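Local atomic coordinates of glutathione S-transferase 1 (Ascaris suum, PDB entry 4Q5F), a protein that conjugates reduced glutathione to a wide range of hydrophobic electrophiles and can also act as a glutathione peroxidase. Residues Q15-T19 against A30-F34. Sequence-based numbering, arbitrary orientation.
Sequences QYKLT and ARLIF
Leu18 and Tyr16 of strand 16-21 pack against Ala30, Arg31 and Phe34 of helix 27-37, joining the first two elements of the beta-alpha-beta unit that opens the thioredoxin-like N-terminal domain of this sigma-class transferase. The N-to-C directions of strand 16-19 and helix 30-34 make 153°, roughly antiparallel, and their axes come within 10.5 Å, as expected when a helix returns across a sheet between two parallel strands. Phe34 meets Tyr16 through CE1 and CZ: CE1 sits over one face of the tyrosine ring, 3.8 Å from Tyr16 CG, and CZ lies 3.9 Å from Tyr16 CB. The ring planes are inclined at 55° and the centroids lie 5.5 Å apart, an oblique pairing. Outside the two segments Phe34 also touches Leu66 and Leu83 and stacks on the ring of Phe41; all five residues that meet here are buried. One helical turn earlier, the methyl of Ala30 faces the forked end of Leu18, its CB being 3.8 Å from both CD1 and CD2. With CG anti to the backbone N (chi1 179°), Leu18 extends toward the helix and brings both methyls to Ala30 CB. Arg31 contributes its aliphatic stem, crossing Leu18 at about a right angle, while its guanidinium is held by salt bridges from NE to Asp43 and from NH1 to Glu28, and by hydrogen bonds to the carbonyl oxygens of Ile23 and Phe21. The stem's touching atom is CG, 3.6 Å from Leu18 CD2.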
ATOM      1  N   GLN B  15       6.211 -22.799  10.546  1.00 25.15           N
ATOM      2  CA  GLN B  15       6.126 -22.166  11.860  1.00 29.43           C
ATOM      3  C   GLN B  15       6.067 -20.643  11.759  1.00 30.24           C
ATOM      4  O   GLN B  15       6.911 -20.021  11.110  1.00 24.89           O
ATOM      5  CB  GLN B  15       7.314 -22.595  12.721  1.00 26.10           C
ATOM      6  CG  GLN B  15       7.147 -23.980  13.329  1.00 49.77           C
ATOM      7  CD  GLN B  15       8.391 -24.467  14.046  1.00 44.67           C
ATOM      8  OE1 GLN B  15       9.502 -24.016  13.767  1.00 47.57           O
ATOM      9  NE2 GLN B  15       8.207 -25.395  14.978  1.00 38.50           N
ATOM     10  N   TYR B  16       5.070 -20.056  12.420  1.00 26.04           N
ATOM     11  CA  TYR B  16       4.784 -18.628  12.309  1.00 17.96           C
ATOM     12  C   TYR B  16       4.950 -17.890  13.635  1.00 22.37           C
ATOM     13  O   TYR B  16       4.428 -18.318  14.664  1.00 24.14           O
ATOM     14  CB  TYR B  16       3.350 -18.425  11.815  1.00 22.59           C
ATOM     15  CG  TYR B  16       3.109 -18.902  10.402  1.00 24.90           C
ATOM     16  CD1 TYR B  16       3.604 -18.194   9.316  1.00 19.68           C
ATOM     17  CD2 TYR B  16       2.375 -20.054  10.154  1.00 27.97           C
ATOM     18  CE1 TYR B  16       3.383 -18.624   8.021  1.00 23.19           C
ATOM     19  CE2 TYR B  16       2.147 -20.491   8.863  1.00 24.62           C
ATOM     20  CZ  TYR B  16       2.653 -19.773   7.801  1.00 28.86           C
ATOM     21  OH  TYR B  16       2.428 -20.207   6.515  1.00 30.14           O
ATOM     22  N   LYS B  17       5.674 -16.775  13.594  1.00 22.33           N
ATOM     23  CA  LYS B  17       5.772 -15.871  14.736  1.00 25.29           C
ATOM     24  C   LYS B  17       5.480 -14.434  14.302  1.00 24.57           C
ATOM     25  O   LYS B  17       6.162 -13.881  13.438  1.00 24.86           O
ATOM     26  CB  LYS B  17       7.158 -15.954  15.378  1.00 22.23           C
ATOM     27  CG  LYS B  17       7.364 -14.985  16.534  1.00 27.66           C
ATOM     28  CD  LYS B  17       8.650 -15.289  17.282  1.00 26.92           C
ATOM     29  CE  LYS B  17       9.216 -14.062  17.975  1.00 33.93           C
ATOM     30  NZ  LYS B  17      10.579 -13.735  17.471  1.00 49.90           N
ATOM     31  N   LEU B  18       4.454 -13.845  14.908  1.00 19.14           N
ATOM     32  CA  LEU B  18       4.078 -12.462  14.642  1.00 17.49           C
ATOM     33  C   LEU B  18       4.535 -11.579  15.793  1.00 18.91           C
ATOM     34  O   LEU B  18       4.175 -11.819  16.944  1.00 20.82           O
ATOM     35  CB  LEU B  18       2.561 -12.350  14.478  1.00 16.85           C
ATOM     36  CG  LEU B  18       2.007 -10.944  14.220  1.00 21.64           C
ATOM     37  CD1 LEU B  18       2.345 -10.479  12.812  1.00 15.35           C
ATOM     38  CD2 LEU B  18       0.506 -10.907  14.458  1.00 12.83           C
ATOM     39  N   THR B  19       5.327 -10.559  15.472  1.00 19.30           N
ATOM     40  CA  THR B  19       5.839  -9.628  16.473  1.00 23.08           C
ATOM     41  C   THR B  19       5.195  -8.255  16.310  1.00 23.13           C
ATOM     42  O   THR B  19       5.387  -7.585  15.297  1.00 26.24           O
ATOM     43  CB  THR B  19       7.371  -9.489  16.378  1.00 22.69           C
ATOM     44  OG1 THR B  19       7.981 -10.772  16.565  1.00 27.56           O
ATOM     45  CG2 THR B  19       7.903  -8.529  17.435  1.00 20.74           C
ATOM     46  N   ALA B  30      -3.052  -9.388  10.803  1.00 16.39           N
ATOM     47  CA  ALA B  30      -2.419 -10.697  10.687  1.00 18.32           C
ATOM     48  C   ALA B  30      -3.069 -11.713  11.624  1.00 17.52           C
ATOM     49  O   ALA B  30      -3.362 -12.837  11.219  1.00 20.13           O
ATOM     50  CB  ALA B  30      -0.933 -10.586  10.982  1.00 19.56           C
ATOM     51  N   ARG B  31      -3.287 -11.314  12.875  1.00 16.42           N
ATOM     52  CA  ARG B  31      -3.913 -12.184  13.868  1.00 20.02           C
ATOM     53  C   ARG B  31      -5.254 -12.698  13.366  1.00 22.45           C
ATOM     54  O   ARG B  31      -5.538 -13.894  13.437  1.00 22.58           O
ATOM     55  CB  ARG B  31      -4.122 -11.435  15.184  1.00 18.63           C
ATOM     56  CG  ARG B  31      -2.844 -10.981  15.867  1.00 24.26           C
ATOM     57  CD  ARG B  31      -3.152 -10.149  17.098  1.00 21.70           C
ATOM     58  NE  ARG B  31      -1.937  -9.644  17.739  1.00 22.71           N
ATOM     59  CZ  ARG B  31      -1.733  -8.381  18.108  1.00 19.73           C
ATOM     60  NH1 ARG B  31      -2.658  -7.447  17.915  1.00 22.39           N
ATOM     61  NH2 ARG B  31      -0.586  -8.046  18.682  1.00 19.57           N
ATOM     62  N   LEU B  32      -6.074 -11.782  12.861  1.00 21.38           N
ATOM     63  CA  LEU B  32      -7.390 -12.121  12.335  1.00 18.96           C
ATOM     64  C   LEU B  32      -7.287 -13.136  11.201  1.00 20.03           C
ATOM     65  O   LEU B  32      -8.113 -14.040  11.083  1.00 20.40           O
ATOM     66  CB  LEU B  32      -8.093 -10.861  11.833  1.00 22.34           C
ATOM     67  CG  LEU B  32      -8.625  -9.928  12.918  1.00 23.06           C
ATOM     68  CD1 LEU B  32      -8.882  -8.542  12.355  1.00 17.33           C
ATOM     69  CD2 LEU B  32      -9.896 -10.499  13.522  1.00 21.65           C
ATOM     70  N   ILE B  33      -6.265 -12.982  10.369  1.00 18.74           N
ATOM     71  CA  ILE B  33      -6.078 -13.864   9.224  1.00 21.82           C
ATOM     72  C   ILE B  33      -5.669 -15.267   9.681  1.00 25.25           C
ATOM     73  O   ILE B  33      -6.095 -16.262   9.096  1.00 26.60           O
ATOM     74  CB  ILE B  33      -5.047 -13.284   8.232  1.00 19.24           C
ATOM     75  CG1 ILE B  33      -5.573 -11.974   7.642  1.00 18.79           C
ATOM     76  CG2 ILE B  33      -4.772 -14.261   7.094  1.00 20.96           C
ATOM     77  CD1 ILE B  33      -4.518 -11.121   6.967  1.00 14.97           C
ATOM     78  N   PHE B  34      -4.843 -15.347  10.722  1.00 22.27           N
ATOM     79  CA  PHE B  34      -4.481 -16.639  11.297  1.00 22.75           C
ATOM     80  C   PHE B  34      -5.712 -17.343  11.855  1.00 26.77           C
ATOM     81  O   PHE B  34      -5.974 -18.505  11.540  1.00 21.38           O
ATOM     82  CB  PHE B  34      -3.463 -16.480  12.428  1.00 18.59           C
ATOM     83  CG  PHE B  34      -2.061 -16.229  11.960  1.00 20.15           C
ATOM     84  CD1 PHE B  34      -1.403 -17.154  11.166  1.00 16.68           C
ATOM     85  CD2 PHE B  34      -1.388 -15.082  12.344  1.00 14.96           C
ATOM     86  CE1 PHE B  34      -0.108 -16.928  10.744  1.00 15.87           C
ATOM     87  CE2 PHE B  34      -0.092 -14.850  11.927  1.00 17.34           C
ATOM     88  CZ  PHE B  34       0.550 -15.774  11.126  1.00 18.12           C
TER